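Local coordinates for protein importin subunit beta-1 (Saccharomyces cerevisiae, PDB 5OWU) that carries proteins into the nucleus as the importin beta subunit, working with importin alpha, which binds the classical nuclear localization signal of the cargo, at residues Ala498-Leu503 against Thr525-Tyr530; Gly551-Val556 against Gln567-Leu572; Ala353-Phe358 against Asn364-Pro369; Lys749-Val754 against Pro790-Glu795. All blocks are in the same frame, centred on the assembly; numbering follows the deposited sequence.

Followed from the N terminus, the four contacts lie in series along the HEAT-repeat solenoid, none nested in another and none crossing. Contact 3 comes first and spans five residues, mostly the last turn of helix 347-362, joining that helix of HEAT repeat 8 to the 3-10 segment that leads into helix 367-377 of repeat 9. Contact 1 closes a loop of 21 residues within repeat 12, and contact 2, in repeat 13, closes one of ten; their centres are about 21 Å apart, and helices 516-530 and 536-553 are consecutive. Contact 4, the last, spans 35 residues and ties repeat 17 to repeat 18. Centres of the other pairs lie about 33 to 44 Å apart.

Contact 1: residues Ala498-Leu503 against Thr525-Tyr530; sequences ALVDGL and TTMVEY
Met527 reaches from helix 516-530 to Leu499, Val500 and Leu503 of helix 496-507, within HEAT repeat 12, whose two helices form the antiparallel hairpin that defines such a repeat. Over the short segments the axes approach to 11.1 Å at a signed crossing angle of -150°, and Val500 and Met527 have the nearest pair of CA atoms, 7.4 Å apart.

The interaction across the segments is apolar, and all four participating side chains are buried. Met527 supplies its whole flexible end: bends at chi2 (-53°) and chi3 (-78°) fold the thioether, so that its methyl CE rests 3.9 Å from Leu499 CB and 4.0 Å from Val500 CG2, touching two successive residues of the facing helix. The Val500 and Met527 side chains run past one another, each heading the other way. With alanine at this position CG, SD and CE would be missing, which would probably open a gap beside Leu499, Val500 and Leu503.

Among polar bonds nearby, Met527 O accepts from the hydroxyl of Tyr496. Ile542 of helix 536-553 touches both Val500 and Met527, and Val481 of helix 467-484 also packs on Met527.

Leu503 meets the methionine closer to its root: CD1 lies 3.6 Å from Met527 CG, with SD slightly farther at 4.1 Å.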
loop_
_atom_site.group_PDB
_atom_site.type_symbol
_atom_site.label_atom_id
_atom_site.label_comp_id
_atom_site.label_asym_id
_atom_site.label_seq_id
_atom_site.Cartn_x
_atom_site.Cartn_y
_atom_site.Cartn_z
ATOM N N ALA A 498 -30.156 10.471 19.120
ATOM C CA ALA A 498 -29.227 11.490 19.598
ATOM C C ALA A 498 -27.970 11.532 18.735
ATOM O O ALA A 498 -27.602 12.585 18.197
ATOM C CB ALA A 498 -28.875 11.224 21.061
ATOM N N LEU A 499 -27.313 10.384 18.563
ATOM C CA LEU A 499 -26.122 10.344 17.724
ATOM C C LEU A 499 -26.406 10.944 16.350
ATOM O O LEU A 499 -25.691 11.845 15.891
ATOM C CB LEU A 499 -25.611 8.901 17.605
ATOM C CG LEU A 499 -24.985 8.346 18.884
ATOM C CD1 LEU A 499 -24.795 6.848 18.794
ATOM C CD2 LEU A 499 -23.665 9.022 19.152
ATOM N N VAL A 500 -27.491 10.506 15.704
ATOM C CA VAL A 500 -27.768 11.015 14.363
ATOM C C VAL A 500 -27.959 12.524 14.418
ATOM O O VAL A 500 -27.352 13.278 13.642
ATOM C CB VAL A 500 -28.980 10.292 13.749
ATOM C CG1 VAL A 500 -29.502 11.025 12.505
ATOM C CG2 VAL A 500 -28.585 8.873 13.371
ATOM N N ASP A 501 -28.739 12.999 15.392
ATOM C CA ASP A 501 -28.927 14.439 15.507
ATOM C C ASP A 501 -27.575 15.132 15.612
ATOM O O ASP A 501 -27.264 16.044 14.832
ATOM C CB ASP A 501 -29.812 14.758 16.711
ATOM C CG ASP A 501 -29.922 16.238 16.972
ATOM O OD1 ASP A 501 -30.756 16.894 16.317
ATOM O OD2 ASP A 501 -29.171 16.748 17.826
ATOM N N GLY A 502 -26.712 14.637 16.503
ATOM C CA GLY A 502 -25.410 15.257 16.653
ATOM C C GLY A 502 -24.636 15.250 15.351
ATOM O O GLY A 502 -24.073 16.271 14.939
ATOM N N LEU A 503 -24.640 14.108 14.659
ATOM C CA LEU A 503 -23.867 14.008 13.431
ATOM C C LEU A 503 -24.421 14.959 12.385
ATOM O O LEU A 503 -23.655 15.632 11.681
ATOM C CB LEU A 503 -23.867 12.565 12.928
ATOM C CG LEU A 503 -23.000 11.582 13.733
ATOM C CD1 LEU A 503 -23.222 10.149 13.295
ATOM C CD2 LEU A 503 -21.542 11.939 13.584
ATOM N N THR A 525 -22.836 7.666 7.099
ATOM C CA THR A 525 -22.889 6.478 6.262
ATOM C C THR A 525 -22.906 5.231 7.132
ATOM O O THR A 525 -23.748 4.341 6.952
ATOM C CB THR A 525 -21.714 6.478 5.288
ATOM O OG1 THR A 525 -21.855 7.598 4.398
ATOM C CG2 THR A 525 -21.685 5.203 4.473
ATOM N N THR A 526 -22.023 5.185 8.133
ATOM C CA THR A 526 -22.045 4.076 9.079
ATOM C C THR A 526 -23.421 3.955 9.724
ATOM O O THR A 526 -23.989 2.856 9.797
ATOM C CB THR A 526 -20.953 4.275 10.139
ATOM O OG1 THR A 526 -19.665 4.218 9.517
ATOM C CG2 THR A 526 -21.025 3.210 11.217
ATOM N N MET A 527 -23.999 5.085 10.166
ATOM C CA MET A 527 -25.295 4.993 10.830
ATOM C C MET A 527 -26.307 4.346 9.900
ATOM O O MET A 527 -27.126 3.519 10.326
ATOM C CB MET A 527 -25.799 6.369 11.265
ATOM C CG MET A 527 -24.865 7.154 12.150
ATOM S SD MET A 527 -24.328 6.229 13.580
ATOM C CE MET A 527 -25.758 6.338 14.657
ATOM N N VAL A 528 -26.245 4.697 8.616
ATOM C CA VAL A 528 -27.186 4.130 7.664
ATOM C C VAL A 528 -26.959 2.635 7.550
ATOM O O VAL A 528 -27.895 1.832 7.645
ATOM C CB VAL A 528 -27.053 4.819 6.296
ATOM C CG1 VAL A 528 -27.884 4.080 5.238
ATOM C CG2 VAL A 528 -27.481 6.258 6.393
ATOM N N GLU A 529 -25.698 2.237 7.401
ATOM C CA GLU A 529 -25.419 0.862 7.025
ATOM C C GLU A 529 -25.726 -0.103 8.162
ATOM O O GLU A 529 -26.089 -1.255 7.908
ATOM C CB GLU A 529 -23.973 0.767 6.549
ATOM C CG GLU A 529 -23.795 1.503 5.199
ATOM C CD GLU A 529 -22.355 1.615 4.734
ATOM O OE1 GLU A 529 -21.442 1.613 5.589
ATOM O OE2 GLU A 529 -22.144 1.722 3.502
ATOM N N TYR A 530 -25.659 0.358 9.410
ATOM C CA TYR A 530 -25.989 -0.483 10.551
ATOM C C TYR A 530 -27.402 -0.268 11.077
ATOM O O TYR A 530 -27.775 -0.899 12.069
ATOM C CB TYR A 530 -24.978 -0.253 11.680
ATOM C CG TYR A 530 -23.637 -0.898 11.404
ATOM C CD1 TYR A 530 -22.647 -0.222 10.702
ATOM C CD2 TYR A 530 -23.375 -2.193 11.829
ATOM C CE1 TYR A 530 -21.421 -0.819 10.440
ATOM C CE2 TYR A 530 -22.156 -2.798 11.571
ATOM C CZ TYR A 530 -21.184 -2.107 10.882
ATOM O OH TYR A 530 -19.975 -2.709 10.640
#

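Contact 2: residues Gly551-Val556 against Gln567-Leu572; sequences GQTMSV and QSLQEL
A partly buried apolar contact joins Thr553 and Val556, where helix 536-553 runs out into a turn, to Leu569 and Leu572 on helix 563-586. The nearest CA atoms across the segments are Thr553 CA and Leu569 CA, 7.4 Å apart. Leu569 spreads its two methyls over both partners: CD1 sits 4.0 Å from Thr553 CB, while CD2 meets Val556 CG1 tip to tip at 4.1 Å. With chi1 at 178°, CG of Leu569 stands opposite its own backbone N, and the fork extends toward the turn. One helical turn on, Leu572 offers CD2 to the methyl CG2 of Thr553 at 3.7 Å, the two side chains crossing at a slant.

Both segments belong to HEAT repeat 13, and the contact lies by the loop that links its two helices. Thr553 turns its methyl to Leu572 and its CB to Leu569, and keeps its hydroxyl for polar partners: OG1 bonds to Leu550 O one turn back and is also met by Gln573 NE2. Residues Thr553 to Val556 form a type I beta turn. Just before it, Gln552 O is gripped twice by one residue: Ser555 OG lies 2.7 Å from Gln552 O. Ser555 N donates to Gln552 O at 3.0 Å. The hydroxyl approaches in the carbonyl plane, on a lone pair, at a C=O...OG angle of 142°. From helix 516-530, Arg517 and Phe521 pack on Leu572, and Leu561 of the linking loop touches Val556 and Leu569.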
loop_
_atom_site.group_PDB
_atom_site.type_symbol
_atom_site.label_atom_id
_atom_site.label_comp_id
_atom_site.label_asym_id
_atom_site.label_seq_id
_atom_site.Cartn_x
_atom_site.Cartn_y
_atom_site.Cartn_z
ATOM N N GLY A 551 -29.847 19.792 -2.214
ATOM C CA GLY A 551 -30.511 20.961 -2.764
ATOM C C GLY A 551 -29.831 22.238 -2.335
ATOM O O GLY A 551 -29.558 23.119 -3.156
ATOM N N GLN A 552 -29.494 22.333 -1.049
ATOM C CA GLN A 552 -28.898 23.559 -0.543
ATOM C C GLN A 552 -27.591 23.854 -1.260
ATOM O O GLN A 552 -27.348 24.988 -1.693
ATOM C CB GLN A 552 -28.684 23.445 0.963
ATOM C CG GLN A 552 -28.165 24.703 1.603
ATOM C CD GLN A 552 -27.785 24.482 3.044
ATOM O OE1 GLN A 552 -26.620 24.232 3.361
ATOM N NE2 GLN A 552 -28.770 24.558 3.928
ATOM N N THR A 553 -26.745 22.831 -1.433
ATOM C CA THR A 553 -25.461 23.090 -2.071
ATOM C C THR A 553 -25.660 23.533 -3.507
ATOM O O THR A 553 -24.833 24.274 -4.056
ATOM C CB THR A 553 -24.555 21.855 -2.025
ATOM O OG1 THR A 553 -25.123 20.797 -2.810
ATOM C CG2 THR A 553 -24.335 21.392 -0.582
ATOM N N MET A 554 -26.754 23.115 -4.127
ATOM C CA MET A 554 -26.970 23.467 -5.515
ATOM C C MET A 554 -27.613 24.835 -5.665
ATOM O O MET A 554 -27.844 25.274 -6.796
ATOM C CB MET A 554 -27.802 22.381 -6.187
ATOM C CG MET A 554 -27.039 21.051 -6.276
ATOM S SD MET A 554 -28.077 19.701 -6.888
ATOM C CE MET A 554 -29.272 19.645 -5.594
ATOM N N SER A 555 -27.882 25.527 -4.557
ATOM C CA SER A 555 -28.296 26.922 -4.610
ATOM C C SER A 555 -27.108 27.878 -4.596
ATOM O O SER A 555 -27.308 29.094 -4.695
ATOM C CB SER A 555 -29.234 27.246 -3.438
ATOM O OG SER A 555 -28.528 27.383 -2.210
ATOM N N VAL A 556 -25.886 27.357 -4.491
ATOM C CA VAL A 556 -24.687 28.178 -4.339
ATOM C C VAL A 556 -24.205 28.618 -5.713
ATOM O O VAL A 556 -23.931 27.784 -6.582
ATOM C CB VAL A 556 -23.579 27.414 -3.596
ATOM C CG1 VAL A 556 -22.271 28.217 -3.569
ATOM C CG2 VAL A 556 -24.013 27.080 -2.175
ATOM N N GLN A 567 -13.337 23.956 -4.369
ATOM C CA GLN A 567 -12.932 22.620 -3.936
ATOM C C GLN A 567 -13.701 22.194 -2.695
ATOM O O GLN A 567 -14.103 21.030 -2.568
ATOM C CB GLN A 567 -11.427 22.586 -3.658
ATOM C CG GLN A 567 -10.565 22.796 -4.891
ATOM C CD GLN A 567 -9.090 22.958 -4.561
ATOM O OE1 GLN A 567 -8.728 23.368 -3.456
ATOM N NE2 GLN A 567 -8.230 22.637 -5.522
ATOM N N SER A 568 -13.911 23.124 -1.762
ATOM C CA SER A 568 -14.670 22.799 -0.558
ATOM C C SER A 568 -16.098 22.406 -0.912
ATOM O O SER A 568 -16.614 21.382 -0.443
ATOM C CB SER A 568 -14.646 23.989 0.402
ATOM O OG SER A 568 -15.463 23.746 1.530
ATOM N N LEU A 569 -16.746 23.201 -1.765
ATOM C CA LEU A 569 -18.097 22.870 -2.200
ATOM C C LEU A 569 -18.140 21.505 -2.879
ATOM O O LEU A 569 -19.049 20.705 -2.624
ATOM C CB LEU A 569 -18.621 23.959 -3.139
ATOM C CG LEU A 569 -20.018 23.731 -3.715
ATOM C CD1 LEU A 569 -21.068 23.693 -2.609
ATOM C CD2 LEU A 569 -20.345 24.811 -4.736
ATOM N N GLN A 570 -17.171 21.219 -3.752
ATOM C CA GLN A 570 -17.156 19.934 -4.449
ATOM C C GLN A 570 -17.011 18.773 -3.467
ATOM O O GLN A 570 -17.721 17.765 -3.574
ATOM C CB GLN A 570 -16.031 19.920 -5.484
ATOM C CG GLN A 570 -16.418 20.608 -6.790
ATOM C CD GLN A 570 -15.252 21.295 -7.485
ATOM O OE1 GLN A 570 -14.097 21.148 -7.081
ATOM N NE2 GLN A 570 -15.550 22.045 -8.543
ATOM N N GLU A 571 -16.090 18.894 -2.503
ATOM C CA GLU A 571 -15.929 17.844 -1.494
ATOM C C GLU A 571 -17.206 17.660 -0.683
ATOM O O GLU A 571 -17.591 16.527 -0.373
ATOM C CB GLU A 571 -14.751 18.174 -0.574
ATOM C CG GLU A 571 -14.621 17.295 0.686
ATOM C CD GLU A 571 -14.216 15.861 0.378
ATOM O OE1 GLU A 571 -13.956 15.555 -0.806
ATOM O OE2 GLU A 571 -14.159 15.038 1.323
ATOM N N LEU A 572 -17.885 18.760 -0.337
ATOM C CA LEU A 572 -19.144 18.654 0.398
ATOM C C LEU A 572 -20.203 17.922 -0.420
ATOM O O LEU A 572 -20.930 17.069 0.106
ATOM C CB LEU A 572 -19.642 20.043 0.794
ATOM C CG LEU A 572 -21.060 20.110 1.360
ATOM C CD1 LEU A 572 -21.201 19.219 2.610
ATOM C CD2 LEU A 572 -21.425 21.543 1.682
#

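Contact 3: residues Ala353-Phe358 against Asn364-Pro369; sequences ACLQLF and NHILEP
Phe358 N donates to Cys354 O at 2.9 Å, a regular alpha-helical bond that holds Phe358 in the turn facing Ile366. The same carbonyl oxygen lies in the plane of the Phe358 ring, at its edge. This is the junction of two consecutive HEAT repeats: segment 353-358 lies on helix 347-362, the later helix of repeat 8, and segment 364-369 runs from a 3-10 turn into helix 367-377 of repeat 9. Five residues, most of them the end of helix 347-362, separate the segments, and the chain bends sharply between them; Phe358 and Ile366 have the nearest CA atoms, 7.0 Å apart.

Across the segments the contact is entirely apolar and buried. Phe358 takes part through its CB rather than its ring: its side chain sets out toward the facing segment, but chi1 of -98°, well off a staggered value, carries the ring away; the Phe358 side chain also touches Ala318 of helix 317-332. Leu355 sets out to one side, but its branched end comes nearer to Ile366; its CG lies across from the backbone N (chi1 -177°). The Leu355 and Ile366 side chains cross obliquely.

The 3-10 turn that presents Ile366 is closed by Leu367 N donating to Asn364 O at 3.1 Å. Beyond the segments, Asn364 ND2 bonds to Asp401 OD2, and Ile366 also touches Val326 of helix 317-332 together with Ile396 and Pro400.

Ile366 makes its approach with a single methyl: CD1 lies 3.9 Å from Phe358 CB and 4.0 Å from Leu355 CD1.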
loop_
_atom_site.group_PDB
_atom_site.type_symbol
_atom_site.label_atom_id
_atom_site.label_comp_id
_atom_site.label_asym_id
_atom_site.label_seq_id
_atom_site.Cartn_x
_atom_site.Cartn_y
_atom_site.Cartn_z
ATOM N N ALA A 353 3.272 5.416 17.818
ATOM C CA ALA A 353 3.133 4.265 16.929
ATOM C C ALA A 353 3.952 3.085 17.441
ATOM O O ALA A 353 3.502 1.926 17.406
ATOM C CB ALA A 353 3.554 4.648 15.506
ATOM N N CYS A 354 5.165 3.360 17.918
ATOM C CA CYS A 354 6.008 2.300 18.451
ATOM C C CYS A 354 5.346 1.641 19.654
ATOM O O CYS A 354 5.291 0.411 19.755
ATOM C CB CYS A 354 7.375 2.866 18.825
ATOM S SG CYS A 354 8.553 1.605 19.302
ATOM N N LEU A 355 4.822 2.452 20.573
ATOM C CA LEU A 355 4.127 1.914 21.736
ATOM C C LEU A 355 2.995 0.985 21.318
ATOM O O LEU A 355 2.799 -0.081 21.921
ATOM C CB LEU A 355 3.598 3.063 22.594
ATOM C CG LEU A 355 2.893 2.695 23.894
ATOM C CD1 LEU A 355 3.828 1.908 24.819
ATOM C CD2 LEU A 355 2.394 3.967 24.576
ATOM N N GLN A 356 2.244 1.361 20.278
ATOM C CA GLN A 356 1.168 0.482 19.824
ATOM C C GLN A 356 1.717 -0.828 19.273
ATOM O O GLN A 356 1.118 -1.895 19.479
ATOM C CB GLN A 356 0.311 1.200 18.785
ATOM C CG GLN A 356 -0.332 2.455 19.347
ATOM C CD GLN A 356 -1.135 3.221 18.314
ATOM O OE1 GLN A 356 -1.644 2.643 17.353
ATOM N NE2 GLN A 356 -1.251 4.534 18.510
ATOM N N LEU A 357 2.853 -0.777 18.569
ATOM C CA LEU A 357 3.481 -2.017 18.115
ATOM C C LEU A 357 3.902 -2.896 19.292
ATOM O O LEU A 357 3.727 -4.124 19.264
ATOM C CB LEU A 357 4.688 -1.700 17.230
ATOM C CG LEU A 357 4.366 -1.079 15.867
ATOM C CD1 LEU A 357 5.636 -0.618 15.169
ATOM C CD2 LEU A 357 3.615 -2.066 14.991
ATOM N N PHE A 358 4.487 -2.294 20.325
ATOM C CA PHE A 358 4.840 -3.061 21.516
ATOM C C PHE A 358 3.614 -3.744 22.101
ATOM O O PHE A 358 3.664 -4.921 22.467
ATOM C CB PHE A 358 5.495 -2.154 22.557
ATOM C CG PHE A 358 6.995 -2.211 22.551
ATOM C CD1 PHE A 358 7.666 -3.180 23.292
ATOM C CD2 PHE A 358 7.736 -1.307 21.804
ATOM C CE1 PHE A 358 9.046 -3.247 23.292
ATOM C CE2 PHE A 358 9.123 -1.364 21.798
ATOM C CZ PHE A 358 9.779 -2.336 22.543
ATOM N N ASN A 364 -0.211 -8.385 27.447
ATOM C CA ASN A 364 -0.277 -7.958 28.843
ATOM C C ASN A 364 1.056 -7.438 29.374
ATOM O O ASN A 364 1.068 -6.690 30.354
ATOM C CB ASN A 364 -0.752 -9.120 29.726
ATOM C CG ASN A 364 -2.193 -9.509 29.464
ATOM O OD1 ASN A 364 -2.933 -8.787 28.796
ATOM N ND2 ASN A 364 -2.603 -10.659 30.000
ATOM N N HIS A 365 2.185 -7.810 28.775
ATOM C CA HIS A 365 3.457 -7.338 29.310
ATOM C C HIS A 365 3.619 -5.825 29.188
ATOM O O HIS A 365 4.480 -5.257 29.866
ATOM C CB HIS A 365 4.628 -8.034 28.614
ATOM C CG HIS A 365 4.826 -9.453 29.037
ATOM N ND1 HIS A 365 4.063 -10.493 28.547
ATOM C CD2 HIS A 365 5.709 -10.008 29.901
ATOM C CE1 HIS A 365 4.466 -11.626 29.095
ATOM N NE2 HIS A 365 5.463 -11.360 29.918
ATOM N N ILE A 366 2.815 -5.156 28.354
ATOM C CA ILE A 366 2.945 -3.706 28.206
ATOM C C ILE A 366 2.259 -2.943 29.335
ATOM O O ILE A 366 2.541 -1.752 29.530
ATOM C CB ILE A 366 2.381 -3.241 26.848
ATOM C CG1 ILE A 366 2.875 -1.840 26.482
ATOM C CG2 ILE A 366 0.843 -3.218 26.838
ATOM C CD1 ILE A 366 4.346 -1.745 26.239
ATOM N N LEU A 367 1.384 -3.601 30.098
ATOM C CA LEU A 367 0.428 -2.892 30.945
ATOM C C LEU A 367 1.113 -2.127 32.081
ATOM O O LEU A 367 0.834 -0.941 32.298
ATOM C CB LEU A 367 -0.593 -3.887 31.507
ATOM C CG LEU A 367 -1.549 -4.572 30.518
ATOM C CD1 LEU A 367 -2.218 -5.792 31.146
ATOM C CD2 LEU A 367 -2.603 -3.607 30.046
ATOM N N GLU A 368 2.002 -2.783 32.826
ATOM C CA GLU A 368 2.504 -2.191 34.069
ATOM C C GLU A 368 3.192 -0.850 33.844
ATOM O O GLU A 368 2.803 0.144 34.480
ATOM C CB GLU A 368 3.416 -3.200 34.773
ATOM C CG GLU A 368 3.864 -2.782 36.178
ATOM C CD GLU A 368 4.989 -1.754 36.169
ATOM O OE1 GLU A 368 4.950 -0.819 36.999
ATOM O OE2 GLU A 368 5.908 -1.876 35.332
ATOM N N PRO A 369 4.207 -0.741 32.974
ATOM C CA PRO A 369 4.845 0.579 32.794
ATOM C C PRO A 369 3.909 1.634 32.214
ATOM O O PRO A 369 3.966 2.811 32.611
ATOM C CB PRO A 369 6.024 0.272 31.858
ATOM C CG PRO A 369 5.660 -1.011 31.172
ATOM C CD PRO A 369 4.862 -1.788 32.173
#

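Contact 4: residues Lys749-Val754 against Pro790-Glu795; sequences KVLEAV and PQLYSE
Glu752, on helix 741-764, faces Leu792 of the short helix 790-793 with their CA atoms 7.7 Å apart, the nearest such pair between the two segments. Leu792 divides its branches between two residues. Its CD1 meets Leu751 CD1 at 3.8 Å, the two leucine side chains crossing at about a right angle, and its CD2 lies 4.1 Å from Glu752 CG, against the aliphatic part of the glutamate.

Beyond CG the glutamate runs out extended, and its two oxygens are put to different uses. OE1 forms a salt bridge with Lys749 NZ at 3.1 Å, within the same helix; the ammonium comes from the syn side, 28° out of the carboxylate plane. OE2 accepts from a water at 2.5 Å, and that water also donates to Gln791 O at 3.0 Å, so the polar link between the segments is a water bridge from carboxylate to backbone carbonyl. Glu795 OE1 stands 5.9 Å from Glu752 OE2, a like charge that Lys749 probably helps to offset. A leucine in place of Glu752 would remove both oxygens, and is likely to leave Lys749 without this mate and the bridging water without one of its two acceptors.

The contact joins HEAT repeat 17 to repeat 18 of the solenoid. Glu795 is the N-cap of helix 796-812, Leu751 packs on Phe782 and Gln785 of helix 776-788, and other faces of segment 749-754 are covered by helices 698-713 and 718-732.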
loop_
_atom_site.group_PDB
_atom_site.type_symbol
_atom_site.label_atom_id
_atom_site.label_comp_id
_atom_site.label_asym_id
_atom_site.label_seq_id
_atom_site.Cartn_x
_atom_site.Cartn_y
_atom_site.Cartn_z
ATOM N N LYS A 749 -5.722 -7.917 -8.098
ATOM C CA LYS A 749 -7.011 -7.367 -8.504
ATOM C C LYS A 749 -7.484 -8.001 -9.808
ATOM O O LYS A 749 -8.657 -8.382 -9.937
ATOM C CB LYS A 749 -6.915 -5.848 -8.639
ATOM C CG LYS A 749 -6.875 -5.117 -7.305
ATOM C CD LYS A 749 -8.262 -5.021 -6.684
ATOM C CE LYS A 749 -8.197 -4.798 -5.177
ATOM N NZ LYS A 749 -7.788 -6.035 -4.449
ATOM N N VAL A 750 -6.576 -8.144 -10.778
ATOM C CA VAL A 750 -6.927 -8.762 -12.055
ATOM C C VAL A 750 -7.420 -10.188 -11.838
ATOM O O VAL A 750 -8.450 -10.596 -12.389
ATOM C CB VAL A 750 -5.726 -8.712 -13.019
ATOM C CG1 VAL A 750 -6.051 -9.404 -14.350
ATOM C CG2 VAL A 750 -5.314 -7.266 -13.273
ATOM N N LEU A 751 -6.704 -10.967 -11.024
ATOM C CA LEU A 751 -7.111 -12.352 -10.796
ATOM C C LEU A 751 -8.455 -12.425 -10.076
ATOM O O LEU A 751 -9.282 -13.296 -10.378
ATOM C CB LEU A 751 -6.031 -13.097 -10.010
ATOM C CG LEU A 751 -4.702 -13.290 -10.753
ATOM C CD1 LEU A 751 -3.633 -13.866 -9.832
ATOM C CD2 LEU A 751 -4.883 -14.190 -11.974
ATOM N N GLU A 752 -8.698 -11.517 -9.128
ATOM C CA GLU A 752 -9.998 -11.476 -8.466
ATOM C C GLU A 752 -11.114 -11.202 -9.473
ATOM O O GLU A 752 -12.199 -11.797 -9.390
ATOM C CB GLU A 752 -9.991 -10.416 -7.361
ATOM C CG GLU A 752 -9.156 -10.804 -6.151
ATOM C CD GLU A 752 -9.034 -9.699 -5.122
ATOM O OE1 GLU A 752 -9.242 -8.517 -5.472
ATOM O OE2 GLU A 752 -8.720 -10.021 -3.957
ATOM N N ALA A 753 -10.860 -10.306 -10.436
ATOM C CA ALA A 753 -11.855 -10.031 -11.472
ATOM C C ALA A 753 -12.075 -11.243 -12.368
ATOM O O ALA A 753 -13.205 -11.506 -12.800
ATOM C CB ALA A 753 -11.433 -8.831 -12.316
ATOM N N VAL A 754 -11.008 -11.984 -12.676
ATOM C CA VAL A 754 -11.182 -13.203 -13.459
ATOM C C VAL A 754 -12.071 -14.178 -12.698
ATOM O O VAL A 754 -12.970 -14.806 -13.274
ATOM C CB VAL A 754 -9.814 -13.815 -13.819
ATOM C CG1 VAL A 754 -9.970 -15.211 -14.437
ATOM C CG2 VAL A 754 -9.073 -12.896 -14.794
ATOM N N PRO A 790 -1.304 -16.973 -1.297
ATOM C CA PRO A 790 -2.099 -16.614 -0.107
ATOM C C PRO A 790 -2.894 -15.330 -0.260
ATOM O O PRO A 790 -3.962 -15.194 0.352
ATOM C CB PRO A 790 -1.036 -16.480 0.995
ATOM C CG PRO A 790 0.137 -17.239 0.498
ATOM C CD PRO A 790 0.130 -17.086 -0.981
ATOM N N GLN A 791 -2.399 -14.366 -1.037
ATOM C CA GLN A 791 -3.168 -13.149 -1.254
ATOM C C GLN A 791 -4.539 -13.454 -1.843
ATOM O O GLN A 791 -5.450 -12.625 -1.732
ATOM C CB GLN A 791 -2.389 -12.202 -2.164
ATOM C CG GLN A 791 -1.024 -11.809 -1.616
ATOM C CD GLN A 791 -0.320 -10.795 -2.494
ATOM O OE1 GLN A 791 -0.257 -9.609 -2.166
ATOM N NE2 GLN A 791 0.213 -11.258 -3.624
ATOM N N LEU A 792 -4.705 -14.630 -2.450
ATOM C CA LEU A 792 -5.997 -15.083 -2.953
ATOM C C LEU A 792 -6.700 -16.010 -1.963
ATOM O O LEU A 792 -7.789 -15.688 -1.477
ATOM C CB LEU A 792 -5.813 -15.780 -4.312
ATOM C CG LEU A 792 -5.447 -14.852 -5.477
ATOM C CD1 LEU A 792 -4.988 -15.642 -6.705
ATOM C CD2 LEU A 792 -6.631 -13.959 -5.838
ATOM N N TYR A 793 -6.098 -17.157 -1.636
ATOM C CA TYR A 793 -6.860 -18.146 -0.880
ATOM C C TYR A 793 -7.096 -17.725 0.564
ATOM O O TYR A 793 -8.084 -18.160 1.164
ATOM C CB TYR A 793 -6.192 -19.527 -0.943
ATOM C CG TYR A 793 -4.882 -19.703 -0.196
ATOM C CD1 TYR A 793 -4.858 -19.876 1.186
ATOM C CD2 TYR A 793 -3.672 -19.749 -0.882
ATOM C CE1 TYR A 793 -3.659 -20.054 1.866
ATOM C CE2 TYR A 793 -2.474 -19.932 -0.214
ATOM C CZ TYR A 793 -2.473 -20.083 1.159
ATOM O OH TYR A 793 -1.282 -20.263 1.822
ATOM N N SER A 794 -6.239 -16.871 1.129
ATOM C CA SER A 794 -6.451 -16.410 2.499
ATOM C C SER A 794 -7.680 -15.513 2.623
ATOM O O SER A 794 -8.177 -15.319 3.737
ATOM C CB SER A 794 -5.213 -15.668 3.010
ATOM O OG SER A 794 -5.014 -14.447 2.318
ATOM N N GLU A 795 -8.176 -14.964 1.514
ATOM C CA GLU A 795 -9.394 -14.161 1.534
ATOM C C GLU A 795 -10.611 -15.079 1.539
ATOM O O GLU A 795 -10.802 -15.874 0.614
ATOM C CB GLU A 795 -9.443 -13.224 0.330
ATOM C CG GLU A 795 -8.457 -12.066 0.390
ATOM C CD GLU A 795 -8.842 -11.010 1.411
ATOM O OE1 GLU A 795 -10.051 -10.851 1.691
ATOM O OE2 GLU A 795 -7.931 -10.336 1.932
HETATM O O HOH W 1 -8.012 -12.273 -3.172
#